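Possible TctC subunit of the Tripartite Tricarboxylate Transport(TTT) Family (Rhodopseudomonas palustris, PDB 6HKE) binds malate as the periplasmic substrate-binding protein of a tripartite tricarboxylate transporter and probably delivers it to the membrane components for uptake. Local coordinates at residues 64-69 with 75-80; 94-97 with 101-104; 148-153 with 190-195; 236-241 with 291-296. The protein carries 2 engineered substitutions. All blocks are in the same frame, centred on the assembly; numbering follows the deposited sequence.

All four contacts reach one mixed sheet. Contacts 1 and 4 each set a helix against a strand, and their strands, 75-80 and 236-244, are neighbours in the sheet; both helix-strand contacts are apolar. Contact 2 is partly buried and lies nearer the surface, with Arg-97 exposed. It adds a salt bridge to an aromatic pair, and its Phe-102 packs against Ile-77 of contact 1. Contact 3 lies deepest, its centre about 5 Å from the centre of the chain. Its chemistry is polar, because malate sits between its segments and takes bonds from both. His-80 of contact 1 reaches the same ligand.

Contact 1 of 4, residues 64-69 with 75-80; sequences TRVAHA and TLIVGH. With MLT (D-malate), chain D; LMR ((2S)-2-hydroxybutanedioic acid), chain E.
Apolar helix-on-strand packing joins Val-66 and Ala-69 to Thr-75 and Ile-77. The end of helix 61-67 and the residues just after it lie over the start of strand 75-80, and a short connection returns the chain to the sheet. Val-66 carries most of the contact. Its CG1 lies anti to the backbone N (chi1 172°) and meets Ile-77 CG2 at 3.8 Å. The other branch, CG2, reaches Thr-75 CG2 at 3.9 Å. One valine therefore spans two strand residues whose side chains project on the same side of the sheet. Ala-69 follows in the loop, and its CB touches Thr-75 CG2 at 3.6 Å. Thr-75 thus turns its methyl, not its hydroxyl, to both partners. Val-21 of strand 18-22 touches Val-66 and Ile-77 as well.

The far end of the strand is polar. His-80 belongs to the malate site, and its NE2 donates to O1A of the (2S)-malate at 2.8 Å, with that oxygen near the ring plane. D-malate is modelled in the same place, as an alternative occupant. His-80 ND1 is bonded to Gly-82 N, so both ring nitrogens have partners and the ring's rotation is fixed. The strand thus combines two kinds of chemistry: methyl groups seat the helix at its start, and a ring nitrogen meets the ligand at its end.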
loop_
_atom_site.group_PDB
_atom_site.type_symbol
_atom_site.label_atom_id
_atom_site.label_comp_id
_atom_site.label_asym_id
_atom_site.label_seq_id
_atom_site.Cartn_x
_atom_site.Cartn_y
_atom_site.Cartn_z
ATOM N N THR A 64 9.745 -6.342 10.763
ATOM C CA THR A 64 10.961 -6.768 11.502
ATOM C C THR A 64 10.545 -7.625 12.706
ATOM O O THR A 64 11.135 -8.709 12.878
ATOM C CB THR A 64 11.819 -5.565 11.900
ATOM O OG1 THR A 64 12.096 -4.858 10.692
ATOM C CG2 THR A 64 13.097 -5.971 12.595
ATOM N N ARG A 65 9.575 -7.184 13.511
ATOM C CA ARG A 65 9.120 -7.952 14.705
ATOM C C ARG A 65 8.491 -9.268 14.234
ATOM O O ARG A 65 8.766 -10.296 14.856
ATOM C CB ARG A 65 8.173 -7.144 15.603
ATOM C CG ARG A 65 8.910 -6.191 16.540
ATOM C CD ARG A 65 8.116 -5.786 17.781
ATOM N NE ARG A 65 8.739 -4.648 18.457
ATOM C CZ ARG A 65 8.092 -3.655 19.071
ATOM N NH1 ARG A 65 8.779 -2.669 19.631
ATOM N NH2 ARG A 65 6.769 -3.624 19.105
ATOM N N VAL A 66 7.721 -9.266 13.146
ATOM C CA VAL A 66 7.045 -10.517 12.691
ATOM C C VAL A 66 8.061 -11.452 12.007
ATOM O O VAL A 66 7.896 -12.664 12.108
ATOM C CB VAL A 66 5.800 -10.223 11.840
ATOM C CG1 VAL A 66 5.237 -11.491 11.214
ATOM C CG2 VAL A 66 4.737 -9.550 12.695
ATOM N N ALA A 67 9.126 -10.935 11.408
ATOM C CA ALA A 67 10.249 -11.768 10.920
ATOM C C ALA A 67 10.757 -12.648 12.071
ATOM O O ALA A 67 11.170 -13.783 11.801
ATOM C CB ALA A 67 11.337 -10.889 10.362
ATOM N N HIS A 68 10.652 -12.150 13.308
ATOM C CA HIS A 68 11.213 -12.736 14.555
ATOM C C HIS A 68 10.136 -13.453 15.381
ATOM O O HIS A 68 10.511 -14.017 16.430
ATOM C CB HIS A 68 11.918 -11.635 15.373
ATOM C CG HIS A 68 13.172 -11.158 14.716
ATOM N ND1 HIS A 68 13.331 -9.864 14.269
ATOM C CD2 HIS A 68 14.296 -11.815 14.360
ATOM C CE1 HIS A 68 14.514 -9.736 13.698
ATOM N NE2 HIS A 68 15.126 -10.913 13.751
ATOM N N ALA A 69 8.864 -13.425 14.955
ATOM C CA ALA A 69 7.735 -14.074 15.667
ATOM C C ALA A 69 7.879 -15.597 15.535
ATOM O O ALA A 69 8.628 -16.047 14.634
ATOM C CB ALA A 69 6.393 -13.607 15.139
ATOM N N THR A 75 0.916 -15.359 14.335
ATOM C CA THR A 75 1.443 -13.975 14.160
ATOM C C THR A 75 1.777 -13.743 12.688
ATOM O O THR A 75 2.736 -14.335 12.195
ATOM C CB THR A 75 2.647 -13.688 15.063
ATOM O OG1 THR A 75 2.283 -13.984 16.408
ATOM C CG2 THR A 75 3.075 -12.242 15.008
ATOM N N LEU A 76 0.986 -12.905 12.027
ATOM C CA LEU A 76 1.088 -12.633 10.577
ATOM C C LEU A 76 1.344 -11.143 10.365
ATOM O O LEU A 76 1.095 -10.360 11.287
ATOM C CB LEU A 76 -0.214 -13.096 9.918
ATOM C CG LEU A 76 -0.568 -14.566 10.145
ATOM C CD1 LEU A 76 -1.918 -14.902 9.518
ATOM C CD2 LEU A 76 0.524 -15.467 9.573
ATOM N N ILE A 77 1.869 -10.786 9.197
ATOM C CA ILE A 77 2.128 -9.372 8.811
ATOM C C ILE A 77 1.412 -9.121 7.487
ATOM O O ILE A 77 1.488 -9.967 6.579
ATOM C CB ILE A 77 3.648 -9.057 8.756
ATOM C CG1 ILE A 77 3.939 -7.606 8.355
ATOM C CG2 ILE A 77 4.426 -10.009 7.854
ATOM C CD1 ILE A 77 3.678 -6.618 9.432
ATOM N N VAL A 78 0.696 -8.002 7.414
ATOM C CA VAL A 78 0.281 -7.392 6.128
ATOM C C VAL A 78 1.468 -6.598 5.599
ATOM O O VAL A 78 1.948 -5.686 6.303
ATOM C CB VAL A 78 -0.957 -6.510 6.278
ATOM C CG1 VAL A 78 -1.364 -5.937 4.934
ATOM C CG2 VAL A 78 -2.106 -7.282 6.900
ATOM N N GLY A 79 1.937 -6.966 4.414
ATOM C CA GLY A 79 2.965 -6.221 3.686
ATOM C C GLY A 79 2.408 -5.702 2.377
ATOM O O GLY A 79 1.328 -6.142 1.952
ATOM N N HIS A 80 3.123 -4.802 1.734
ATOM C CA HIS A 80 2.681 -4.246 0.440
ATOM C C HIS A 80 3.910 -3.872 -0.387
ATOM O O HIS A 80 5.044 -4.169 0.060
ATOM C CB HIS A 80 1.671 -3.126 0.686
ATOM C CG HIS A 80 2.182 -1.949 1.438
ATOM N ND1 HIS A 80 3.508 -1.608 1.461
ATOM C CD2 HIS A 80 1.515 -0.981 2.099
ATOM C CE1 HIS A 80 3.658 -0.483 2.142
ATOM N NE2 HIS A 80 2.432 -0.074 2.554
HETATM C C1 MLT D . 1.748 3.298 2.728
HETATM O O1 MLT D . 2.545 2.449 2.272
HETATM O O2 MLT D . 1.786 4.484 2.327
HETATM C C2 MLT D . 0.771 2.870 3.800
HETATM O O3 MLT D . -0.003 1.683 3.532
HETATM C C3 MLT D . -0.286 3.907 4.039
HETATM C C4 MLT D . -1.106 3.316 5.157
HETATM O O4 MLT D . -1.574 2.151 5.042
HETATM O O5 MLT D . -1.236 4.033 6.170
HETATM C C1 LMR E . 1.684 3.570 2.563
HETATM O O1A LMR E . 2.506 2.671 2.801
HETATM O O1B LMR E . 1.911 4.566 1.826
HETATM C C2 LMR E . 0.291 3.438 3.199
HETATM O O2 LMR E . -0.332 2.174 2.999
HETATM C C3 LMR E . 0.305 3.693 4.709
HETATM C C4 LMR E . -1.046 3.251 5.244
HETATM O O4A LMR E . -1.796 4.127 5.715
HETATM O O4B LMR E . -1.363 2.040 5.149
#

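Contact 2 of 4, residues 94-97 with 101-104; sequences LAYR and DFTP
Arg-97 and Asp-101 supply the polar half of this contact, which closes the short turn leading into strand 102-118. The arginine grips the carboxylate side-on. Its NH2 donates to Asp-101 OD1 at 3.0 Å, and its NE donates to Asp-101 OD2 at 3.1 Å. Both bonds are nearly straight and lie in the guanidinium plane. They meet the carboxylate from above its own plane, however, and the two planes are turned 46° apart. A bend at chi3 of Arg-97 (-65°) turns the NE/NH2 edge of the guanidinium toward the acid. The backbone joins in: Arg-97 N donates to Asp-101 OD2 at 2.8 Å, on the anti side of that oxygen. Asp-101 N donates in return to Arg-97 O at 3.0 Å. OD2 therefore accepts from two donors, which would be expected to stabilise the carboxylate's negative charge.

The apolar half is aromatic. Phe-102 turns an edge toward the face of Tyr-96 in an offset edge-to-face pair, with centroids 5.4 Å apart and planes at 85°. The nearest atoms are Phe-102 CE2 and Tyr-96 CD1, at 3.6 Å. Leu-94 CG lies over the opposite face of the tyrosine. Tyr-96 OH is bonded to Thr-83 O, and Ala-63 of helix 61-67 touches both side chains. Residues 97-101 form an alpha-turn, closed by the backbone bond and reinforced by the salt bridge, at the entry to strand 102-118.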
loop_
_atom_site.group_PDB
_atom_site.type_symbol
_atom_site.label_atom_id
_atom_site.label_comp_id
_atom_site.label_asym_id
_atom_site.label_seq_id
_atom_site.Cartn_x
_atom_site.Cartn_y
_atom_site.Cartn_z
ATOM N N LEU A 94 17.830 -2.106 5.686
ATOM C CA LEU A 94 16.539 -2.795 5.916
ATOM C C LEU A 94 16.828 -4.074 6.710
ATOM O O LEU A 94 17.755 -4.785 6.325
ATOM C CB LEU A 94 15.848 -3.089 4.581
ATOM C CG LEU A 94 14.435 -3.666 4.709
ATOM C CD1 LEU A 94 13.489 -2.667 5.364
ATOM C CD2 LEU A 94 13.906 -4.105 3.356
ATOM N N ALA A 95 16.060 -4.334 7.777
ATOM C CA ALA A 95 16.354 -5.357 8.812
ATOM C C ALA A 95 15.960 -6.761 8.337
ATOM O O ALA A 95 16.336 -7.710 9.000
ATOM C CB ALA A 95 15.668 -5.004 10.112
ATOM N N TYR A 96 15.262 -6.896 7.215
ATOM C CA TYR A 96 14.756 -8.196 6.711
ATOM C C TYR A 96 14.874 -8.199 5.195
ATOM O O TYR A 96 15.059 -7.129 4.601
ATOM C CB TYR A 96 13.306 -8.422 7.149
ATOM C CG TYR A 96 12.368 -7.315 6.744
ATOM C CD1 TYR A 96 11.848 -7.244 5.461
ATOM C CD2 TYR A 96 12.017 -6.319 7.635
ATOM C CE1 TYR A 96 10.995 -6.225 5.075
ATOM C CE2 TYR A 96 11.182 -5.282 7.260
ATOM C CZ TYR A 96 10.654 -5.238 5.982
ATOM O OH TYR A 96 9.828 -4.212 5.621
ATOM N N ARG A 97 14.802 -9.389 4.618
ATOM C CA ARG A 97 14.659 -9.633 3.165
ATOM C C ARG A 97 13.180 -9.959 2.948
ATOM O O ARG A 97 12.647 -10.888 3.548
ATOM C CB ARG A 97 15.626 -10.754 2.769
ATOM C CG ARG A 97 17.036 -10.571 3.337
ATOM C CD ARG A 97 17.887 -11.826 3.350
ATOM N NE ARG A 97 17.321 -12.821 4.247
ATOM C CZ ARG A 97 17.661 -14.107 4.279
ATOM N NH1 ARG A 97 18.585 -14.581 3.452
ATOM N NH2 ARG A 97 17.071 -14.924 5.140
ATOM N N ASP A 101 12.720 -13.729 4.433
ATOM C CA ASP A 101 12.461 -13.699 5.900
ATOM C C ASP A 101 10.958 -13.879 6.168
ATOM O O ASP A 101 10.546 -13.701 7.329
ATOM C CB ASP A 101 13.101 -12.454 6.511
ATOM C CG ASP A 101 14.610 -12.580 6.594
ATOM O OD1 ASP A 101 15.075 -13.677 6.961
ATOM O OD2 ASP A 101 15.308 -11.601 6.282
ATOM N N PHE A 102 10.186 -14.268 5.145
ATOM C CA PHE A 102 8.710 -14.417 5.201
ATOM C C PHE A 102 8.261 -15.592 4.345
ATOM O O PHE A 102 8.866 -15.880 3.284
ATOM C CB PHE A 102 7.985 -13.148 4.745
ATOM C CG PHE A 102 8.335 -11.968 5.605
ATOM C CD1 PHE A 102 7.732 -11.785 6.835
ATOM C CD2 PHE A 102 9.359 -11.113 5.238
ATOM C CE1 PHE A 102 8.103 -10.729 7.658
ATOM C CE2 PHE A 102 9.721 -10.057 6.057
ATOM C CZ PHE A 102 9.080 -9.853 7.258
ATOM N N THR A 103 7.218 -16.253 4.835
ATOM C CA THR A 103 6.409 -17.209 4.060
ATOM C C THR A 103 5.191 -16.439 3.574
ATOM O O THR A 103 4.316 -16.095 4.378
ATOM C CB THR A 103 6.103 -18.467 4.875
ATOM O OG1 THR A 103 7.386 -19.012 5.176
ATOM C CG2 THR A 103 5.258 -19.466 4.118
ATOM N N PRO A 104 5.142 -16.129 2.260
ATOM C CA PRO A 104 3.972 -15.514 1.647
ATOM C C PRO A 104 2.754 -16.412 1.886
ATOM O O PRO A 104 2.870 -17.591 1.719
ATOM C CB PRO A 104 4.319 -15.459 0.151
ATOM C CG PRO A 104 5.388 -16.511 0.004
ATOM C CD PRO A 104 6.184 -16.424 1.277
#

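Contact 3 of 4, residues 148-153 with 190-195; sequences GSVSYA and CDQIVN. With LMR ((2S)-2-hydroxybutanedioic acid), chain E; MLT (D-malate), chain D.
One side of the malate pocket of this periplasmic binding protein is lined here by the start of helix 150-162 and by Gln-192, where strand 188-192 passes into helix 193-201. Ser-149 is the N-cap of the first helix, and its OG accepts from Tyr-152 N. The next two backbone N-H groups point at one ligand carboxylate. Val-150 N donates to O1A of the (2S)-malate at 3.0 Å. Ser-151 N donates to O1B of the same carboxylate at 2.7 Å. D-malate, modelled in the same place as an alternative occupant, is held by the same two nitrogens. An anion at the N-terminus of a helix is probably stabilised by the helix dipole too. Ser-151 OG also lies near this carboxylate, while Ala-145 N is bonded to that hydroxyl.

Gln-192, the N-cap residue of the second helix, works from the other segment. Its chain is extended beyond CG. Gln-192 NE2 thereby reaches the hydroxyl O2 of the (2S)-malate (LMR) at 2.7 Å. His-80, Thr-30 and Thr-174 complete the polar grip.

Between the segments themselves the contact is packing and water-mediated. Gln-192 passes crosswise to Val-150, with Val-150 CB 3.8 Å from Gln-192 NE2. Ser-151 CA makes a C-H...O contact with Cys-190 O at 3.3 Å. Beside it, one water donates to Ser-151 O and accepts from Cys-190 N, at 2.9 Å from each.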
loop_
_atom_site.group_PDB
_atom_site.type_symbol
_atom_site.label_atom_id
_atom_site.label_comp_id
_atom_site.label_asym_id
_atom_site.label_seq_id
_atom_site.Cartn_x
_atom_site.Cartn_y
_atom_site.Cartn_z
ATOM N N GLY A 148 9.556 2.798 3.978
ATOM C CA GLY A 148 8.975 1.477 3.673
ATOM C C GLY A 148 7.551 1.588 3.145
ATOM O O GLY A 148 6.914 0.545 2.928
ATOM N N SER A 149 7.075 2.808 2.922
ATOM C CA SER A 149 5.679 3.114 2.506
ATOM C C SER A 149 5.566 3.182 0.976
ATOM O O SER A 149 6.561 3.478 0.287
ATOM C CB SER A 149 5.154 4.367 3.201
ATOM O OG SER A 149 5.628 5.575 2.613
ATOM N N VAL A 150 4.370 2.867 0.483
ATOM C CA VAL A 150 3.921 3.068 -0.918
ATOM C C VAL A 150 3.970 4.565 -1.217
ATOM O O VAL A 150 4.408 4.923 -2.321
ATOM C CB VAL A 150 2.495 2.527 -1.123
ATOM C CG1 VAL A 150 1.960 2.936 -2.479
ATOM C CG2 VAL A 150 2.423 1.020 -0.952
ATOM N N SER A 151 3.465 5.381 -0.288
ATOM C CA SER A 151 3.365 6.850 -0.440
ATOM C C SER A 151 4.766 7.391 -0.725
ATOM O O SER A 151 4.880 8.210 -1.645
ATOM C CB SER A 151 2.726 7.532 0.760
ATOM O OG SER A 151 3.320 7.119 1.991
ATOM N N TYR A 152 5.784 6.913 -0.008
ATOM C CA TYR A 152 7.195 7.369 -0.174
ATOM C C TYR A 152 7.716 6.869 -1.521
ATOM O O TYR A 152 8.183 7.670 -2.320
ATOM C CB TYR A 152 8.116 6.906 0.964
ATOM C CG TYR A 152 9.557 7.300 0.766
ATOM C CD1 TYR A 152 9.961 8.616 0.952
ATOM C CD2 TYR A 152 10.505 6.383 0.338
ATOM C CE1 TYR A 152 11.276 9.002 0.748
ATOM C CE2 TYR A 152 11.825 6.748 0.137
ATOM C CZ TYR A 152 12.208 8.064 0.344
ATOM O OH TYR A 152 13.492 8.455 0.139
ATOM N N ALA A 153 7.621 5.566 -1.765
ATOM C CA ALA A 153 8.129 4.936 -3.004
ATOM C C ALA A 153 7.522 5.663 -4.208
ATOM O O ALA A 153 8.296 6.088 -5.086
ATOM C CB ALA A 153 7.825 3.459 -3.009
ATOM N N CYS A 190 1.322 10.920 -2.868
ATOM C CA CYS A 190 0.901 9.774 -3.703
ATOM C C CYS A 190 0.240 8.799 -2.752
ATOM O O CYS A 190 0.880 8.501 -1.741
ATOM C CB CYS A 190 2.078 9.179 -4.452
ATOM S SG CYS A 190 2.800 10.396 -5.578
ATOM N N ASP A 191 -1.023 8.438 -3.001
ATOM C CA ASP A 191 -1.765 7.547 -2.075
ATOM C C ASP A 191 -2.467 6.424 -2.855
ATOM O O ASP A 191 -2.799 6.590 -4.017
ATOM C CB ASP A 191 -2.694 8.378 -1.195
ATOM C CG ASP A 191 -3.129 7.713 0.110
ATOM O OD1 ASP A 191 -2.594 6.636 0.439
ATOM O OD2 ASP A 191 -4.020 8.285 0.790
ATOM N N GLN A 192 -2.655 5.301 -2.181
ATOM C CA GLN A 192 -3.504 4.173 -2.614
ATOM C C GLN A 192 -4.958 4.655 -2.763
ATOM O O GLN A 192 -5.459 5.423 -1.913
ATOM C CB GLN A 192 -3.312 3.035 -1.609
ATOM C CG GLN A 192 -1.958 2.356 -1.765
ATOM C CD GLN A 192 -1.533 1.613 -0.531
ATOM O OE1 GLN A 192 -1.760 0.408 -0.423
ATOM N NE2 GLN A 192 -0.960 2.341 0.421
ATOM N N ILE A 193 -5.618 4.194 -3.821
ATOM C CA ILE A 193 -6.969 4.655 -4.226
ATOM C C ILE A 193 -7.970 4.430 -3.081
ATOM O O ILE A 193 -8.826 5.315 -2.906
ATOM C CB ILE A 193 -7.375 3.982 -5.557
ATOM C CG1 ILE A 193 -8.622 4.631 -6.154
ATOM C CG2 ILE A 193 -7.544 2.487 -5.398
ATOM C CD1 ILE A 193 -8.879 4.244 -7.583
ATOM N N VAL A 194 -7.899 3.321 -2.334
ATOM C CA VAL A 194 -8.884 3.040 -1.239
ATOM C C VAL A 194 -8.811 4.133 -0.173
ATOM O O VAL A 194 -9.832 4.462 0.375
ATOM C CB VAL A 194 -8.747 1.649 -0.587
ATOM C CG1 VAL A 194 -9.046 0.543 -1.575
ATOM C CG2 VAL A 194 -7.398 1.447 0.058
ATOM N N ASN A 195 -7.647 4.695 0.107
ATOM C CA ASN A 195 -7.570 5.834 1.051
ATOM C C ASN A 195 -8.129 7.102 0.400
ATOM O O ASN A 195 -8.825 7.856 1.102
ATOM C CB ASN A 195 -6.147 6.122 1.505
ATOM C CG ASN A 195 -6.135 6.870 2.817
ATOM O OD1 ASN A 195 -6.939 6.581 3.703
ATOM N ND2 ASN A 195 -5.223 7.818 2.945
HETATM C C1 LMR E . 1.684 3.570 2.563
HETATM O O1A LMR E . 2.506 2.671 2.801
HETATM O O1B LMR E . 1.911 4.566 1.826
HETATM C C2 LMR E . 0.291 3.438 3.199
HETATM O O2 LMR E . -0.332 2.174 2.999
HETATM C C3 LMR E . 0.305 3.693 4.709
HETATM C C4 LMR E . -1.046 3.251 5.244
HETATM O O4A LMR E . -1.796 4.127 5.715
HETATM O O4B LMR E . -1.363 2.040 5.149
HETATM C C1 MLT D . 1.748 3.298 2.728
HETATM O O1 MLT D . 2.545 2.449 2.272
HETATM O O2 MLT D . 1.786 4.484 2.327
HETATM C C2 MLT D . 0.771 2.870 3.800
HETATM O O3 MLT D . -0.003 1.683 3.532
HETATM C C3 MLT D . -0.286 3.907 4.039
HETATM C C4 MLT D . -1.106 3.316 5.157
HETATM O O4 MLT D . -1.574 2.151 5.042
HETATM O O5 MLT D . -1.236 4.033 6.170
HETATM O O HOH W 1 3.689 10.809 -1.217
#

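Contact 4 of 4, residues 236-241 with 291-296; sequences GAWTGL and AQLVQE
Sheet-to-helix packing in the binding-protein fold brings Trp-238 of strand 236-244 against Leu-293 and Val-294 of helix 287-305. The indole is the centre of the contact. Leu-293 lies over one face of it, and its CB stands 4.2 Å from the centroid of the five-membered ring, only 6° off the normal. This is a CH-pi contact. Further out, Leu-293 CD1 reaches back along the tryptophan to its CB, at 3.9 Å. Leucine and tryptophan thus run antiparallel, each passing the other's root. Val-294 meets the six-membered end of the indole, where its CG2 is 3.7 Å from Trp-238 CH2. The valine comes in across the direction of the tryptophan side chain.

The torsions explain the placement. Trp-238 CG sits between the backbone N and the carbonyl carbon (chi1 49°), and chi2 of -94° sets the broad ring beneath the helix. Trp-238 NE1 is bonded to Glu-297 OE2, one helical turn beyond Leu-293. Leu-107 of the adjoining strand 102-118 touches both Trp-238 and Leu-293. The chemistry implies a mainly apolar joint whose single indole N-H is met by a carboxylate of the same helix, so the ring is held by both its face and its polar atom.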
loop_
_atom_site.group_PDB
_atom_site.type_symbol
_atom_site.label_atom_id
_atom_site.label_comp_id
_atom_site.label_asym_id
_atom_site.label_seq_id
_atom_site.Cartn_x
_atom_site.Cartn_y
_atom_site.Cartn_z
ATOM N N GLY A 236 1.434 -0.061 -9.286
ATOM C CA GLY A 236 0.393 -1.019 -8.883
ATOM C C GLY A 236 0.704 -1.473 -7.480
ATOM O O GLY A 236 1.727 -2.188 -7.313
ATOM N N ALA A 237 -0.061 -0.984 -6.502
ATOM C CA ALA A 237 0.172 -1.251 -5.073
ATOM C C ALA A 237 -0.534 -2.548 -4.703
ATOM O O ALA A 237 -1.745 -2.533 -4.490
ATOM C CB ALA A 237 -0.311 -0.095 -4.233
ATOM N N TRP A 238 0.210 -3.634 -4.615
ATOM C CA TRP A 238 -0.303 -4.923 -4.095
ATOM C C TRP A 238 -0.165 -4.884 -2.578
ATOM O O TRP A 238 0.774 -4.227 -2.052
ATOM C CB TRP A 238 0.423 -6.115 -4.721
ATOM C CG TRP A 238 1.915 -6.006 -4.710
ATOM C CD1 TRP A 238 2.714 -5.514 -5.700
ATOM C CD2 TRP A 238 2.792 -6.435 -3.655
ATOM N NE1 TRP A 238 4.031 -5.596 -5.326
ATOM C CE2 TRP A 238 4.107 -6.159 -4.077
ATOM C CE3 TRP A 238 2.592 -7.011 -2.397
ATOM C CZ2 TRP A 238 5.214 -6.414 -3.271
ATOM C CZ3 TRP A 238 3.686 -7.307 -1.620
ATOM C CH2 TRP A 238 4.982 -7.005 -2.052
ATOM N N THR A 239 -1.108 -5.518 -1.901
ATOM C CA THR A 239 -1.052 -5.748 -0.443
ATOM C C THR A 239 -1.098 -7.260 -0.233
ATOM O O THR A 239 -1.881 -7.918 -0.925
ATOM C CB THR A 239 -2.151 -4.926 0.230
ATOM O OG1 THR A 239 -1.704 -3.569 0.130
ATOM C CG2 THR A 239 -2.417 -5.327 1.666
ATOM N N GLY A 240 -0.291 -7.768 0.700
ATOM C CA GLY A 240 -0.139 -9.207 0.933
ATOM C C GLY A 240 -0.190 -9.578 2.401
ATOM O O GLY A 240 0.189 -8.737 3.269
ATOM N N LEU A 241 -0.599 -10.825 2.650
ATOM C CA LEU A 241 -0.518 -11.503 3.968
ATOM C C LEU A 241 0.697 -12.436 3.936
ATOM O O LEU A 241 0.775 -13.255 3.015
ATOM C CB LEU A 241 -1.828 -12.254 4.219
ATOM C CG LEU A 241 -1.977 -12.869 5.605
ATOM C CD1 LEU A 241 -1.936 -11.804 6.700
ATOM C CD2 LEU A 241 -3.267 -13.668 5.675
ATOM N N ALA A 291 4.743 -14.349 -3.755
ATOM C CA ALA A 291 6.223 -14.527 -3.760
ATOM C C ALA A 291 6.799 -13.952 -5.066
ATOM O O ALA A 291 7.883 -13.296 -5.006
ATOM C CB ALA A 291 6.580 -15.982 -3.600
ATOM N N GLN A 292 6.093 -14.161 -6.186
ATOM C CA GLN A 292 6.505 -13.689 -7.538
ATOM C C GLN A 292 6.369 -12.157 -7.616
ATOM O O GLN A 292 7.260 -11.535 -8.213
ATOM C CB GLN A 292 5.698 -14.382 -8.635
ATOM C CG GLN A 292 6.186 -14.047 -10.038
ATOM C CD GLN A 292 7.619 -14.458 -10.269
ATOM O OE1 GLN A 292 8.089 -15.473 -9.767
ATOM N NE2 GLN A 292 8.316 -13.677 -11.079
ATOM N N LEU A 293 5.331 -11.575 -6.996
ATOM C CA LEU A 293 5.122 -10.107 -6.906
ATOM C C LEU A 293 6.237 -9.498 -6.061
ATOM O O LEU A 293 6.730 -8.440 -6.451
ATOM C CB LEU A 293 3.761 -9.774 -6.277
ATOM C CG LEU A 293 2.558 -9.762 -7.215
ATOM C CD1 LEU A 293 1.282 -9.473 -6.437
ATOM C CD2 LEU A 293 2.725 -8.751 -8.341
ATOM N N VAL A 294 6.609 -10.132 -4.948
ATOM C CA VAL A 294 7.725 -9.633 -4.090
ATOM C C VAL A 294 9.008 -9.595 -4.940
ATOM O O VAL A 294 9.698 -8.549 -4.943
ATOM C CB VAL A 294 7.894 -10.447 -2.790
ATOM C CG1 VAL A 294 9.213 -10.142 -2.082
ATOM C CG2 VAL A 294 6.754 -10.214 -1.813
ATOM N N GLN A 295 9.313 -10.668 -5.670
ATOM C CA GLN A 295 10.564 -10.771 -6.476
ATOM C C GLN A 295 10.583 -9.638 -7.514
ATOM O O GLN A 295 11.592 -8.906 -7.576
ATOM C CB GLN A 295 10.690 -12.147 -7.128
ATOM C CG GLN A 295 12.128 -12.559 -7.375
ATOM C CD GLN A 295 12.883 -12.866 -6.101
ATOM O OE1 GLN A 295 12.326 -13.322 -5.092
ATOM N NE2 GLN A 295 14.186 -12.636 -6.151
ATOM N N GLU A 296 9.485 -9.470 -8.256
ATOM C CA GLU A 296 9.344 -8.446 -9.328
ATOM C C GLU A 296 9.406 -7.040 -8.726
ATOM O O GLU A 296 10.097 -6.195 -9.299
ATOM C CB GLU A 296 8.040 -8.651 -10.096
ATOM C CG GLU A 296 8.106 -9.823 -11.050
ATOM C CD GLU A 296 6.762 -10.292 -11.579
ATOM O OE1 GLU A 296 5.724 -9.915 -10.990
ATOM O OE2 GLU A 296 6.754 -11.048 -12.581
#